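Local coordinates for protein discoidin-2 (Dictyostelium discoideum, PDB 2VM9) that acts as a galactose- and N-acetylgalactosamine-binding lectin and may take part in spore and spore coat formation, at residues V169-D173 against R174-S178. Residues are numbered along the deposited sequence; the frame is centred on the assembly and turned at random.
Sequences VSIGD and RSLNS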
ATOM      1  N   VAL A 169      12.988   8.711  24.640  1.00  9.12           N
ATOM      2  CA  VAL A 169      14.273   9.273  24.992  1.00  9.34           C
ATOM      3  C   VAL A 169      14.093  10.111  26.267  1.00  8.36           C
ATOM      4  O   VAL A 169      13.109  10.816  26.397  1.00  7.85           O
ATOM      5  CB  VAL A 169      14.876  10.097  23.803  1.00 10.26           C
ATOM      6  CG1 VAL A 169      13.895  11.132  23.272  1.00 13.04           C
ATOM      7  CG2 VAL A 169      16.228  10.717  24.163  1.00 11.82           C
ATOM      8  N   SER A 170      15.058  10.028  27.172  1.00  8.15           N
ATOM      9  CA  SER A 170      15.016  10.781  28.435  1.00  7.95           C
ATOM     10  C   SER A 170      16.340  11.473  28.649  1.00  8.11           C
ATOM     11  O   SER A 170      17.342  11.148  28.003  1.00  7.83           O
ATOM     12  CB  SER A 170      14.795   9.823  29.619  1.00  9.14           C
ATOM     13  OG  SER A 170      13.593   9.066  29.499  1.00 10.95           O
ATOM     14  N   ILE A 171      16.356  12.435  29.568  1.00  7.68           N
ATOM     15  CA  ILE A 171      17.633  13.029  29.959  1.00  7.11           C
ATOM     16  C   ILE A 171      18.493  11.941  30.604  1.00  8.31           C
ATOM     17  O   ILE A 171      19.642  11.726  30.192  1.00  8.21           O
ATOM     18  CB  ILE A 171      17.428  14.200  30.938  1.00  6.64           C
ATOM     19  CG1 ILE A 171      16.569  15.289  30.275  1.00  5.56           C
ATOM     20  CG2 ILE A 171      18.806  14.780  31.363  1.00  7.00           C
ATOM     21  CD1 ILE A 171      16.192  16.461  31.187  1.00  6.76           C
ATOM     22  N   GLY A 172      17.934  11.260  31.608  1.00  8.26           N
ATOM     23  CA  GLY A 172      18.568  10.068  32.155  1.00  9.74           C
ATOM     24  C   GLY A 172      19.657  10.355  33.157  1.00  9.27           C
ATOM     25  O   GLY A 172      20.291   9.424  33.677  1.00 10.59           O
ATOM     26  N   ASP A 173      19.863  11.638  33.446  1.00  8.36           N
ATOM     27  CA  ASP A 173      20.790  12.070  34.487  1.00  8.17           C
ATOM     28  C   ASP A 173      20.444  13.495  34.935  1.00  8.08           C
ATOM     29  O   ASP A 173      19.412  14.041  34.536  1.00  7.23           O
ATOM     30  CB  ASP A 173      22.254  11.966  34.017  1.00  8.49           C
ATOM     31  CG  ASP A 173      22.628  12.990  32.954  1.00 10.85           C
ATOM     32  OD1 ASP A 173      21.860  13.939  32.675  1.00  8.71           O
ATOM     33  OD2 ASP A 173      23.753  12.863  32.397  1.00 14.37           O
ATOM     34  N   ARG A 174      21.322  14.085  35.752  1.00  7.52           N
ATOM     35  CA  ARG A 174      21.013  15.365  36.405  1.00  9.10           C
ATOM     36  C   ARG A 174      21.588  16.572  35.657  1.00  8.78           C
ATOM     37  O   ARG A 174      21.812  17.644  36.260  1.00  8.24           O
ATOM     38  CB  ARG A 174      21.510  15.358  37.851  1.00  9.60           C
ATOM     39  CG  ARG A 174      21.107  14.127  38.622  1.00 13.09           C
ATOM     40  CD  ARG A 174      19.603  14.045  38.853  1.00 12.16           C
ATOM     41  NE  ARG A 174      18.816  13.550  37.705  1.00 12.00           N
ATOM     42  CZ  ARG A 174      18.623  12.272  37.384  1.00 13.86           C
ATOM     43  NH1 ARG A 174      19.199  11.297  38.105  1.00 14.98           N
ATOM     44  NH2 ARG A 174      17.848  11.960  36.339  1.00 11.49           N
ATOM     45  N   SER A 175      21.792  16.397  34.355  1.00  8.20           N
ATOM     46  CA  SER A 175      22.382  17.415  33.497  1.00  9.49           C
ATOM     47  C   SER A 175      21.687  18.775  33.579  1.00  9.30           C
ATOM     48  O   SER A 175      22.354  19.817  33.449  1.00 10.12           O
ATOM     49  CB  SER A 175      22.360  16.950  32.037  1.00  9.95           C
ATOM     50  OG  SER A 175      23.347  15.993  31.845  1.00 15.48           O
ATOM     51  N   LEU A 176      20.359  18.768  33.740  1.00  7.87           N
ATOM     52  CA  LEU A 176      19.582  19.998  33.818  1.00  7.04           C
ATOM     53  C   LEU A 176      19.066  20.301  35.219  1.00  6.50           C
ATOM     54  O   LEU A 176      18.235  21.207  35.408  1.00  7.05           O
ATOM     55  CB  LEU A 176      18.406  19.952  32.827  1.00  7.09           C
ATOM     56  CG  LEU A 176      18.772  19.929  31.335  1.00  6.74           C
ATOM     57  CD1 LEU A 176      17.458  20.047  30.547  1.00  8.92           C
ATOM     58  CD2 LEU A 176      19.756  21.070  30.931  1.00  9.59           C
ATOM     59  N   ASN A 177      19.584  19.575  36.192  1.00  5.52           N
ATOM     60  CA  ASN A 177      19.088  19.659  37.560  1.00  6.39           C
ATOM     61  C   ASN A 177      19.731  20.744  38.427  1.00  6.75           C
ATOM     62  O   ASN A 177      19.549  20.751  39.649  1.00  7.27           O
ATOM     63  CB  ASN A 177      19.201  18.309  38.271  1.00  5.77           C
ATOM     64  CG  ASN A 177      18.222  18.204  39.426  1.00  7.41           C
ATOM     65  OD1 ASN A 177      17.038  18.544  39.271  1.00  7.52           O
ATOM     66  ND2 ASN A 177      18.704  17.740  40.586  1.00  7.58           N
ATOM     67  N   SER A 178      20.453  21.665  37.798  1.00  6.24           N
ATOM     68  CA  SER A 178      21.079  22.775  38.526  1.00  6.60           C
ATOM     69  C   SER A 178      21.398  23.876  37.542  1.00  7.41           C
ATOM     70  O   SER A 178      21.415  23.645  36.339  1.00  6.40           O
ATOM     71  CB  SER A 178      22.387  22.323  39.212  1.00  6.19           C
ATOM     72  OG  SER A 178      23.352  21.877  38.266  1.00  6.08           O
TER
HETATM   73  O   HOH W   1      18.564  16.680  34.384  1.00  6.39           O
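An Asx turn formed by Asp-173 and Ser-175 shapes the loop that leaves strand 163-170 for strand 183-190 in the lectin-like region. OD1 of Asp-173 accepts two bonds from the same serine: Ser-175 N lies 3.0 Å from Asp-173 OD1, and Ser-175 OG donates to that oxygen over 2.7 Å. Both donors come from one face of the carboxylate, the amide from well above the plane (58° out of it), the hydroxyl from the syn side and closer to the plane. With chi1 at 70°, CG of Asp-173 sits between its own N and C, which turns OD1 toward the amide and hydroxyl of Ser-175. The same OD1 forms a salt bridge with Arg-187, whose NE also binds the carbonyl of Ile-171, tying the loop to strand 183-190.

Overlapping it, a type I beta turn runs from Arg-174 to Asn-177, closed by Asn-177 N on Arg-174 O at 2.9 Å. A water lies 2.8 Å from Asp-173 O and accepts from Leu-176 N, also at 2.8 Å, bridging the two turns. Bent at chi2 and chi3, the Arg-174 side chain doubles back, and one guanidinium face covers Asp-173 C, 3.3 Å from CZ of Arg-174. Tyr-244 holds this group from strand 243-254 through a cation-pi contact and a hydrogen bond from Arg-174 NH2 to its carbonyl.

In this H-type lectin domain the loop runs close to the carbohydrate site: the side chain of Arg-174 is about 6 Å from that of the sugar-binding Asp-209. Toward the interior, Ile-171 and Leu-176 cross at about a right angle, Ile-171 CD1 touching Leu-176 CD1 at 3.9 Å, and both lean on Phe-235 of strand 230-237.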